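Local structure of JamJ (Lyngbya majuscula, 5DOZ) at residues P274-L277 with L278-F281; T141-H144 with G145-L149; N212-R215 with E216-G220. The protein probably catalyses NADPH-dependent cyclopropane formation on a carrier-protein-bound polyketide intermediate, as an unusual member of the enoyl reductase family. All coordinates share one frame; numbering follows the deposited sequence.

Overall arrangement
Contacts 1 and 2 belong to the nicotinamide end of the NADPH site, whereas contact 3 lies at the periphery. Contact 1 joins the edge strand 271-274 of the parallel sheet to helix 277-283, and contact 2 is the buried final part of helix 136-149; their centres are 11 Å apart, and Phe275 CD2 packs 3.6 Å from His144 CD2. Contact 3, mostly surface, closes helix 210-218 with its centre 32 Å from that of contact 1. Chemistry follows place: cofactor amide bonds and a helix N-cap in contact 1, aromatic packing and a histidine-asparagine hydrogen bond in contact 2, a Schellman motif with a solvent-side ion pair in contact 3.

Contact 1: residues P274-L277 with L278-F281; sequences PFDL and LEEF. With NDP (NADPH dihydro-nicotinamide-adenine-dinucleotide phosphate), chain E.
Asp276 is the N-cap of helix 277-283, bonded to Glu279 where strand 271-274 of the Rossmann-type sheet gives way to the helix. This turn also holds both polar ends of the NADPH carboxamide. Its N7N donates to Phe275 O at 3.0 Å, and its O7N accepts from Leu277 N at 2.8 Å; both bonds are nearly straight and should fix the rotation of the amide. N7N also sits over one face of the Phe275 ring.

The second shell is the cap itself. With CG anti to the backbone N (chi1 171°), the Asp276 carboxylate reaches forward to the first helical turn, where OD1 accepts from Glu279 N at 3.1 Å; the donor arrives from above the carboxylate plane, 61° out of it. Asp276 O in turn receives Glu280 N at 2.9 Å, so backbone and side chain of the same residue hold the turn. Glu279 reaches back across Asp276, the two chains roughly perpendicular, and Glu279 OE1 comes 3.5 Å from Asp276 CB. The two carboxylates, with Asp276 OD2 and Glu279 OE1 4.2 Å apart, are like charges whose repulsion is probably eased by Arg283, which forms salt bridges with Glu279 and Glu280, and by a long, weak ion pair of Asp276 OD2 with Arg49. Phe275 meets the His144 ring edge-to-face, and Leu277 packs on Thr141, both from helix 136-149. The chain of Glu280 is bent at chi2, which brings its OE2 to 4.0 Å from Phe275 CB.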
loop_
_atom_site.group_PDB
_atom_site.type_symbol
_atom_site.label_atom_id
_atom_site.label_comp_id
_atom_site.label_asym_id
_atom_site.label_seq_id
_atom_site.Cartn_x
_atom_site.Cartn_y
_atom_site.Cartn_z
ATOM N N PRO A 274 -7.225 -10.709 -8.203
ATOM C CA PRO A 274 -7.112 -10.471 -6.772
ATOM C C PRO A 274 -5.691 -10.810 -6.334
ATOM O O PRO A 274 -5.194 -11.896 -6.651
ATOM C CB PRO A 274 -8.090 -11.487 -6.181
ATOM C CG PRO A 274 -8.032 -12.639 -7.136
ATOM C CD PRO A 274 -7.828 -12.024 -8.495
ATOM N N PHE A 275 -5.031 -9.903 -5.625
ATOM C CA PHE A 275 -3.693 -10.209 -5.128
ATOM C C PHE A 275 -3.406 -9.547 -3.791
ATOM O O PHE A 275 -3.888 -8.452 -3.510
ATOM C CB PHE A 275 -2.615 -9.842 -6.162
ATOM C CG PHE A 275 -2.259 -8.385 -6.177
ATOM C CD1 PHE A 275 -3.007 -7.479 -6.916
ATOM C CD2 PHE A 275 -1.176 -7.913 -5.437
ATOM C CE1 PHE A 275 -2.678 -6.135 -6.923
ATOM C CE2 PHE A 275 -0.848 -6.567 -5.434
ATOM C CZ PHE A 275 -1.599 -5.678 -6.184
ATOM N N ASP A 276 -2.610 -10.240 -2.982
ATOM C CA ASP A 276 -2.079 -9.724 -1.730
ATOM C C ASP A 276 -0.567 -9.623 -1.930
ATOM O O ASP A 276 0.101 -10.643 -2.088
ATOM C CB ASP A 276 -2.443 -10.687 -0.590
ATOM C CG ASP A 276 -1.759 -10.348 0.737
ATOM O OD1 ASP A 276 -0.613 -9.845 0.743
ATOM O OD2 ASP A 276 -2.369 -10.629 1.791
ATOM N N LEU A 277 -0.041 -8.395 -1.938
ATOM C CA LEU A 277 1.372 -8.142 -2.259
ATOM C C LEU A 277 2.346 -9.007 -1.457
ATOM O O LEU A 277 3.242 -9.621 -2.031
ATOM C CB LEU A 277 1.722 -6.649 -2.090
ATOM C CG LEU A 277 3.116 -6.163 -2.507
ATOM C CD1 LEU A 277 3.299 -6.209 -4.020
ATOM C CD2 LEU A 277 3.370 -4.754 -1.985
ATOM N N LEU A 278 2.165 -9.059 -0.138
ATOM C CA LEU A 278 3.076 -9.821 0.724
ATOM C C LEU A 278 2.918 -11.326 0.522
ATOM O O LEU A 278 3.871 -12.086 0.714
ATOM C CB LEU A 278 2.922 -9.450 2.210
ATOM C CG LEU A 278 2.753 -7.997 2.698
ATOM C CD1 LEU A 278 3.288 -7.860 4.118
ATOM C CD2 LEU A 278 3.374 -6.937 1.792
ATOM N N GLU A 279 1.715 -11.743 0.127
ATOM C CA GLU A 279 1.446 -13.120 -0.289
ATOM C C GLU A 279 2.215 -13.444 -1.576
ATOM O O GLU A 279 2.726 -14.555 -1.732
ATOM C CB GLU A 279 -0.068 -13.329 -0.457
ATOM C CG GLU A 279 -0.520 -14.623 -1.118
ATOM C CD GLU A 279 -2.032 -14.679 -1.344
ATOM O OE1 GLU A 279 -2.799 -14.149 -0.508
ATOM O OE2 GLU A 279 -2.468 -15.262 -2.362
ATOM N N GLU A 280 2.308 -12.467 -2.480
ATOM C CA GLU A 280 3.082 -12.615 -3.721
ATOM C C GLU A 280 4.594 -12.692 -3.482
ATOM O O GLU A 280 5.311 -13.387 -4.207
ATOM C CB GLU A 280 2.749 -11.496 -4.720
ATOM C CG GLU A 280 1.305 -11.488 -5.215
ATOM C CD GLU A 280 0.838 -12.836 -5.754
ATOM O OE1 GLU A 280 1.671 -13.626 -6.251
ATOM O OE2 GLU A 280 -0.376 -13.110 -5.688
ATOM N N PHE A 281 5.075 -11.975 -2.469
ATOM C CA PHE A 281 6.472 -12.077 -2.057
ATOM C C PHE A 281 6.759 -13.441 -1.416
ATOM O O PHE A 281 7.833 -14.007 -1.615
ATOM C CB PHE A 281 6.854 -10.923 -1.127
ATOM C CG PHE A 281 8.160 -11.123 -0.413
ATOM C CD1 PHE A 281 9.366 -10.857 -1.050
ATOM C CD2 PHE A 281 8.183 -11.577 0.902
ATOM C CE1 PHE A 281 10.569 -11.042 -0.388
ATOM C CE2 PHE A 281 9.385 -11.770 1.564
ATOM C CZ PHE A 281 10.579 -11.503 0.917
HETATM P PA NDP E . -5.848 4.528 2.736
HETATM O O1A NDP E . -6.426 4.530 4.137
HETATM O O2A NDP E . -4.777 5.515 2.357
HETATM O O5B NDP E . -7.051 4.745 1.690
HETATM C C5B NDP E . -8.415 4.561 2.051
HETATM C C4B NDP E . -9.232 5.478 1.157
HETATM O O4B NDP E . -10.539 4.918 0.984
HETATM C C3B NDP E . -9.435 6.868 1.749
HETATM O O3B NDP E . -8.471 7.810 1.268
HETATM C C2B NDP E . -10.797 7.263 1.241
HETATM O O2B NDP E . -10.622 8.043 0.068
HETATM C C1B NDP E . -11.482 5.973 0.829
HETATM N N9A NDP E . -12.660 5.694 1.671
HETATM C C8A NDP E . -12.736 5.815 3.006
HETATM N N7A NDP E . -13.968 5.470 3.443
HETATM C C5A NDP E . -14.697 5.118 2.366
HETATM C C6A NDP E . -16.076 4.646 2.107
HETATM N N6A NDP E . -16.949 4.472 3.122
HETATM N N1A NDP E . -16.433 4.392 0.822
HETATM C C2A NDP E . -15.579 4.556 -0.206
HETATM N N3A NDP E . -14.314 4.981 -0.035
HETATM C C4A NDP E . -13.828 5.268 1.200
HETATM O O3 NDP E . -5.386 3.028 2.375
HETATM P PN NDP E . -4.388 2.583 1.193
HETATM O O1N NDP E . -4.521 3.509 0.022
HETATM O O2N NDP E . -3.030 2.331 1.786
HETATM O O5D NDP E . -4.990 1.155 0.750
HETATM C C5D NDP E . -6.341 1.013 0.291
HETATM C C4D NDP E . -6.826 -0.423 0.492
HETATM O O4D NDP E . -5.934 -1.357 -0.121
HETATM C C3D NDP E . -6.888 -0.819 1.954
HETATM O O3D NDP E . -8.052 -1.624 2.125
HETATM C C2D NDP E . -5.631 -1.640 2.179
HETATM O O2D NDP E . -5.731 -2.573 3.266
HETATM C C1D NDP E . -5.451 -2.311 0.829
HETATM N N1N NDP E . -4.054 -2.637 0.543
HETATM C C2N NDP E . -3.782 -3.857 0.059
HETATM C C3N NDP E . -2.545 -4.163 -0.497
HETATM C C7N NDP E . -2.366 -5.453 -1.246
HETATM O O7N NDP E . -1.270 -5.981 -1.322
HETATM N N7N NDP E . -3.428 -6.002 -1.829
HETATM C C4N NDP E . -1.357 -3.265 -0.219
HETATM C C5N NDP E . -1.798 -1.936 0.200
HETATM C C6N NDP E . -3.097 -1.696 0.646
HETATM P P2B NDP E . -11.759 9.046 -0.435
HETATM O O1X NDP E . -11.981 9.992 0.723
HETATM O O2X NDP E . -11.114 9.662 -1.637
HETATM O O3X NDP E . -12.939 8.161 -0.755
#

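Contact 2: residues T141-H144 with G145-L149; sequences TAYH and GLYNL. With NDP (NADPH dihydro-nicotinamide-adenine-dinucleotide phosphate), chain E.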
loop_
_atom_site.group_PDB
_atom_site.type_symbol
_atom_site.label_atom_id
_atom_site.label_comp_id
_atom_site.label_asym_id
_atom_site.label_seq_id
_atom_site.Cartn_x
_atom_site.Cartn_y
_atom_site.Cartn_z
ATOM N N THR A 141 2.490 -1.945 -4.792
ATOM C CA THR A 141 1.138 -2.478 -5.003
ATOM C C THR A 141 0.568 -1.974 -6.331
ATOM O O THR A 141 0.034 -2.756 -7.120
ATOM C CB THR A 141 0.175 -2.112 -3.853
ATOM O OG1 THR A 141 0.735 -2.537 -2.604
ATOM C CG2 THR A 141 -1.201 -2.770 -4.042
ATOM N N ALA A 142 0.694 -0.669 -6.570
ATOM C CA ALA A 142 0.208 -0.059 -7.804
ATOM C C ALA A 142 0.919 -0.637 -9.016
ATOM O O ALA A 142 0.272 -0.997 -10.003
ATOM C CB ALA A 142 0.358 1.454 -7.760
ATOM N N TYR A 143 2.244 -0.754 -8.934
ATOM C CA TYR A 143 3.019 -1.310 -10.034
ATOM C C TYR A 143 2.618 -2.749 -10.325
ATOM O O TYR A 143 2.315 -3.085 -11.475
ATOM C CB TYR A 143 4.536 -1.219 -9.798
ATOM C CG TYR A 143 5.335 -1.735 -10.984
ATOM C CD1 TYR A 143 5.547 -3.111 -11.168
ATOM C CD2 TYR A 143 5.851 -0.858 -11.939
ATOM C CE1 TYR A 143 6.260 -3.591 -12.262
ATOM C CE2 TYR A 143 6.570 -1.333 -13.037
ATOM C CZ TYR A 143 6.768 -2.698 -13.191
ATOM O OH TYR A 143 7.474 -3.180 -14.273
ATOM N N HIS A 144 2.622 -3.598 -9.295
ATOM C CA HIS A 144 2.297 -5.011 -9.487
ATOM C C HIS A 144 0.907 -5.190 -10.104
ATOM O O HIS A 144 0.750 -5.904 -11.100
ATOM C CB HIS A 144 2.419 -5.801 -8.183
ATOM C CG HIS A 144 2.308 -7.284 -8.367
ATOM N ND1 HIS A 144 3.262 -8.025 -9.032
ATOM C CD2 HIS A 144 1.362 -8.165 -7.966
ATOM C CE1 HIS A 144 2.902 -9.296 -9.040
ATOM N NE2 HIS A 144 1.752 -9.408 -8.400
ATOM N N GLY A 145 -0.088 -4.532 -9.516
ATOM C CA GLY A 145 -1.462 -4.604 -10.002
ATOM C C GLY A 145 -1.615 -4.147 -11.443
ATOM O O GLY A 145 -2.087 -4.905 -12.289
ATOM N N LEU A 146 -1.194 -2.915 -11.715
ATOM C CA LEU A 146 -1.343 -2.296 -13.037
ATOM C C LEU A 146 -0.456 -2.882 -14.138
ATOM O O LEU A 146 -0.938 -3.134 -15.242
ATOM C CB LEU A 146 -1.107 -0.787 -12.957
ATOM C CG LEU A 146 -2.090 0.076 -12.166
ATOM C CD1 LEU A 146 -1.513 1.473 -11.996
ATOM C CD2 LEU A 146 -3.453 0.116 -12.850
ATOM N N TYR A 147 0.830 -3.076 -13.842
ATOM C CA TYR A 147 1.799 -3.513 -14.855
ATOM C C TYR A 147 2.042 -5.021 -14.863
ATOM O O TYR A 147 1.886 -5.664 -15.901
ATOM C CB TYR A 147 3.130 -2.765 -14.707
ATOM C CG TYR A 147 4.063 -2.916 -15.896
ATOM C CD1 TYR A 147 4.877 -4.042 -16.035
ATOM C CD2 TYR A 147 4.130 -1.927 -16.887
ATOM C CE1 TYR A 147 5.731 -4.181 -17.122
ATOM C CE2 TYR A 147 4.983 -2.057 -17.974
ATOM C CZ TYR A 147 5.780 -3.184 -18.085
ATOM O OH TYR A 147 6.627 -3.318 -19.163
ATOM N N ASN A 148 2.452 -5.581 -13.726
ATOM C CA ASN A 148 2.739 -7.020 -13.646
ATOM C C ASN A 148 1.540 -7.904 -13.966
ATOM O O ASN A 148 1.680 -8.916 -14.650
ATOM C CB ASN A 148 3.307 -7.397 -12.274
ATOM C CG ASN A 148 4.802 -7.159 -12.169
ATOM O OD1 ASN A 148 5.374 -7.229 -11.080
ATOM N ND2 ASN A 148 5.442 -6.880 -13.296
ATOM N N LEU A 149 0.367 -7.521 -13.467
ATOM C CA LEU A 149 -0.840 -8.311 -13.670
ATOM C C LEU A 149 -1.645 -7.816 -14.872
ATOM O O LEU A 149 -1.724 -8.508 -15.890
ATOM C CB LEU A 149 -1.687 -8.373 -12.385
ATOM C CG LEU A 149 -1.034 -9.019 -11.148
ATOM C CD1 LEU A 149 -1.943 -8.926 -9.929
ATOM C CD2 LEU A 149 -0.613 -10.468 -11.385
HETATM P PA NDP E . -5.848 4.528 2.736
HETATM O O1A NDP E . -6.426 4.530 4.137
HETATM O O2A NDP E . -4.777 5.515 2.357
HETATM O O5B NDP E . -7.051 4.745 1.690
HETATM C C5B NDP E . -8.415 4.561 2.051
HETATM C C4B NDP E . -9.232 5.478 1.157
HETATM O O4B NDP E . -10.539 4.918 0.984
HETATM C C3B NDP E . -9.435 6.868 1.749
HETATM O O3B NDP E . -8.471 7.810 1.268
HETATM C C2B NDP E . -10.797 7.263 1.241
HETATM O O2B NDP E . -10.622 8.043 0.068
HETATM C C1B NDP E . -11.482 5.973 0.829
HETATM N N9A NDP E . -12.660 5.694 1.671
HETATM C C8A NDP E . -12.736 5.815 3.006
HETATM N N7A NDP E . -13.968 5.470 3.443
HETATM C C5A NDP E . -14.697 5.118 2.366
HETATM C C6A NDP E . -16.076 4.646 2.107
HETATM N N6A NDP E . -16.949 4.472 3.122
HETATM N N1A NDP E . -16.433 4.392 0.822
HETATM C C2A NDP E . -15.579 4.556 -0.206
HETATM N N3A NDP E . -14.314 4.981 -0.035
HETATM C C4A NDP E . -13.828 5.268 1.200
HETATM O O3 NDP E . -5.386 3.028 2.375
HETATM P PN NDP E . -4.388 2.583 1.193
HETATM O O1N NDP E . -4.521 3.509 0.022
HETATM O O2N NDP E . -3.030 2.331 1.786
HETATM O O5D NDP E . -4.990 1.155 0.750
HETATM C C5D NDP E . -6.341 1.013 0.291
HETATM C C4D NDP E . -6.826 -0.423 0.492
HETATM O O4D NDP E . -5.934 -1.357 -0.121
HETATM C C3D NDP E . -6.888 -0.819 1.954
HETATM O O3D NDP E . -8.052 -1.624 2.125
HETATM C C2D NDP E . -5.631 -1.640 2.179
HETATM O O2D NDP E . -5.731 -2.573 3.266
HETATM C C1D NDP E . -5.451 -2.311 0.829
HETATM N N1N NDP E . -4.054 -2.637 0.543
HETATM C C2N NDP E . -3.782 -3.857 0.059
HETATM C C3N NDP E . -2.545 -4.163 -0.497
HETATM C C7N NDP E . -2.366 -5.453 -1.246
HETATM O O7N NDP E . -1.270 -5.981 -1.322
HETATM N N7N NDP E . -3.428 -6.002 -1.829
HETATM C C4N NDP E . -1.357 -3.265 -0.219
HETATM C C5N NDP E . -1.798 -1.936 0.200
HETATM C C6N NDP E . -3.097 -1.696 0.646
HETATM P P2B NDP E . -11.759 9.046 -0.435
HETATM O O1X NDP E . -11.981 9.992 0.723
HETATM O O2X NDP E . -11.114 9.662 -1.637
HETATM O O3X NDP E . -12.939 8.161 -0.755
#
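The last two turns of helix 136-149, which widen into a pi-type turn at 145-149, carry His144 and Tyr143 against Tyr147, Asn148 and Leu149. His144 ND1 donates to Asn148 OD1 at 3.0 Å. The donor lies in the carbonyl plane on a lone pair of OD1, with a C=O...donor angle of 107°, while the ring and amide planes stand 85° apart. The geometry is consistent with ND1 as the donor, and the bond should fix the ring's rotation. Leu149 closes one face of the imidazole: its CG lies 4.3 Å from the ring centroid, a CH-pi contact, and CD1 touches CD2 of the ring. CG of His144 lies anti to the backbone N (chi1 -171°), which sets the ring beside the next turn, where Asn148 and Leu149 meet it. Replacing His144 with an alanine would probably leave Asn148 OD1 without its donor and the Leu149 side chain without the ring it covers.

Tyr143 and Tyr147 run side by side in the same direction. Their planes are near parallel but slid apart, so overlap is slight; instead Tyr147 CB lies over the Tyr143 face, a CH-pi contact 4.0 Å from its centroid, and Tyr143 OH sits over the Tyr147 ring. Both rings also meet Trp178. The wider turn is marked by Leu149 N reaching His144 O, five residues back, at 2.9 Å. At the other end, Thr141 OG1, which is also bonded to Ile137 O, lies 3.3 Å from C4N of NADPH, the hydride-bearing carbon of the nicotinamide.

Contact 3: residues N212-R215 with E216-G220; sequences NEIR and ELTQG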
loop_
_atom_site.group_PDB
_atom_site.type_symbol
_atom_site.label_atom_id
_atom_site.label_comp_id
_atom_site.label_asym_id
_atom_site.label_seq_id
_atom_site.Cartn_x
_atom_site.Cartn_y
_atom_site.Cartn_z
ATOM N N ASN A 212 -22.798 4.883 -13.964
ATOM C CA ASN A 212 -23.564 5.565 -15.003
ATOM C C ASN A 212 -22.795 6.709 -15.651
ATOM O O ASN A 212 -22.860 6.893 -16.869
ATOM C CB ASN A 212 -24.903 6.060 -14.450
ATOM C CG ASN A 212 -25.881 4.930 -14.196
ATOM O OD1 ASN A 212 -25.719 3.816 -14.710
ATOM N ND2 ASN A 212 -26.910 5.209 -13.407
ATOM N N GLU A 213 -22.060 7.458 -14.830
ATOM C CA GLU A 213 -21.214 8.554 -15.299
ATOM C C GLU A 213 -20.125 8.043 -16.245
ATOM O O GLU A 213 -19.860 8.648 -17.285
ATOM C CB GLU A 213 -20.597 9.296 -14.107
ATOM C CG GLU A 213 -21.616 10.024 -13.234
ATOM C CD GLU A 213 -21.085 10.404 -11.857
ATOM O OE1 GLU A 213 -20.128 9.764 -11.370
ATOM O OE2 GLU A 213 -21.635 11.346 -11.248
ATOM N N ILE A 214 -19.509 6.920 -15.892
ATOM C CA ILE A 214 -18.461 6.334 -16.725
ATOM C C ILE A 214 -19.015 5.852 -18.073
ATOM O O ILE A 214 -18.423 6.126 -19.118
ATOM C CB ILE A 214 -17.656 5.249 -15.971
ATOM C CG1 ILE A 214 -16.683 5.926 -14.993
ATOM C CG2 ILE A 214 -16.916 4.342 -16.948
ATOM C CD1 ILE A 214 -15.827 4.992 -14.158
ATOM N N ARG A 215 -20.162 5.172 -18.042
ATOM C CA ARG A 215 -20.832 4.712 -19.262
ATOM C C ARG A 215 -21.023 5.847 -20.282
ATOM O O ARG A 215 -20.758 5.668 -21.473
ATOM C CB ARG A 215 -22.178 4.044 -18.936
ATOM C CG ARG A 215 -22.913 3.483 -20.150
ATOM C CD ARG A 215 -24.098 2.610 -19.758
ATOM N NE ARG A 215 -25.318 3.380 -19.499
ATOM C CZ ARG A 215 -26.331 3.505 -20.356
ATOM N NH1 ARG A 215 -26.286 2.917 -21.547
ATOM N NH2 ARG A 215 -27.398 4.222 -20.024
ATOM N N GLU A 216 -21.462 7.007 -19.798
ATOM C CA GLU A 216 -21.735 8.162 -20.657
ATOM C C GLU A 216 -20.470 8.828 -21.196
ATOM O O GLU A 216 -20.406 9.183 -22.373
ATOM C CB GLU A 216 -22.627 9.181 -19.935
ATOM C CG GLU A 216 -23.978 8.621 -19.502
ATOM C CD GLU A 216 -24.629 7.756 -20.571
ATOM O OE1 GLU A 216 -24.997 8.292 -21.636
ATOM O OE2 GLU A 216 -24.775 6.536 -20.342
ATOM N N LEU A 217 -19.464 8.980 -20.338
ATOM C CA LEU A 217 -18.172 9.540 -20.740
ATOM C C LEU A 217 -17.397 8.642 -21.713
ATOM O O LEU A 217 -16.400 9.074 -22.296
ATOM C CB LEU A 217 -17.306 9.834 -19.507
ATOM C CG LEU A 217 -17.715 10.981 -18.574
ATOM C CD1 LEU A 217 -17.085 10.816 -17.196
ATOM C CD2 LEU A 217 -17.371 12.340 -19.170
ATOM N N THR A 218 -17.847 7.399 -21.881
ATOM C CA THR A 218 -17.137 6.422 -22.721
ATOM C C THR A 218 -17.995 5.789 -23.823
ATOM O O THR A 218 -17.513 4.938 -24.565
ATOM C CB THR A 218 -16.503 5.289 -21.882
ATOM O OG1 THR A 218 -17.527 4.608 -21.143
ATOM C CG2 THR A 218 -15.438 5.831 -20.921
ATOM N N GLN A 219 -19.258 6.200 -23.926
ATOM C CA GLN A 219 -20.188 5.683 -24.951
ATOM C C GLN A 219 -20.467 4.174 -24.796
ATOM O O GLN A 219 -20.498 3.425 -25.782
ATOM C CB GLN A 219 -19.692 6.003 -26.377
ATOM C CG GLN A 219 -19.144 7.411 -26.588
ATOM C CD GLN A 219 -20.183 8.498 -26.375
ATOM O OE1 GLN A 219 -21.211 8.542 -27.059
ATOM N NE2 GLN A 219 -19.911 9.394 -25.430
ATOM N N GLY A 220 -20.660 3.739 -23.553
ATOM C CA GLY A 220 -20.941 2.335 -23.244
ATOM C C GLY A 220 -19.700 1.471 -23.073
ATOM O O GLY A 220 -19.763 0.392 -22.475
#
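Arg215 and Glu216 leave the end of helix 210-218 side by side, pointing the same way. The Glu216 carboxylate does not meet the guanidinium edge-on: OE2 stands 3.1 Å above its plane, offset toward the rim, and the two planes are 67° apart. Arg215 NE and Glu216 OE2 are 3.3 Å apart, a salt bridge of charge alone, since no N-H points at the oxygen. The bends at chi3 of Arg215 and chi2 of Glu216 fold both chains so that the oxygen rests over one face of the guanidinium.

Thr218 is turned inward. A chi1 of 59° sets Thr218 OG1 in the notch flanked by its own backbone N and C, and from there it donates to Ile214 O at 2.7 Å, arriving above the carbonyl plane. The same hydroxyl is hydrogen-bonded to Gly222 N, which ties the helix end to the chain that follows. Beyond it, Gln219 takes positive phi and the helix stops in a Schellman motif: Gly220 N bonds to Arg215 O at 2.8 Å, nearly straight, and Thr218 N adds a weak bond to that oxygen.

Ile214 and Thr218 face the parallel sheet of the NADPH-binding Rossmann-type domain, packing on Phe183 of strand 181-186. Ile214 further touches Leu159 of strand 157-160, and Leu217 lies on His201 of one of the two outermost strands, 201-204.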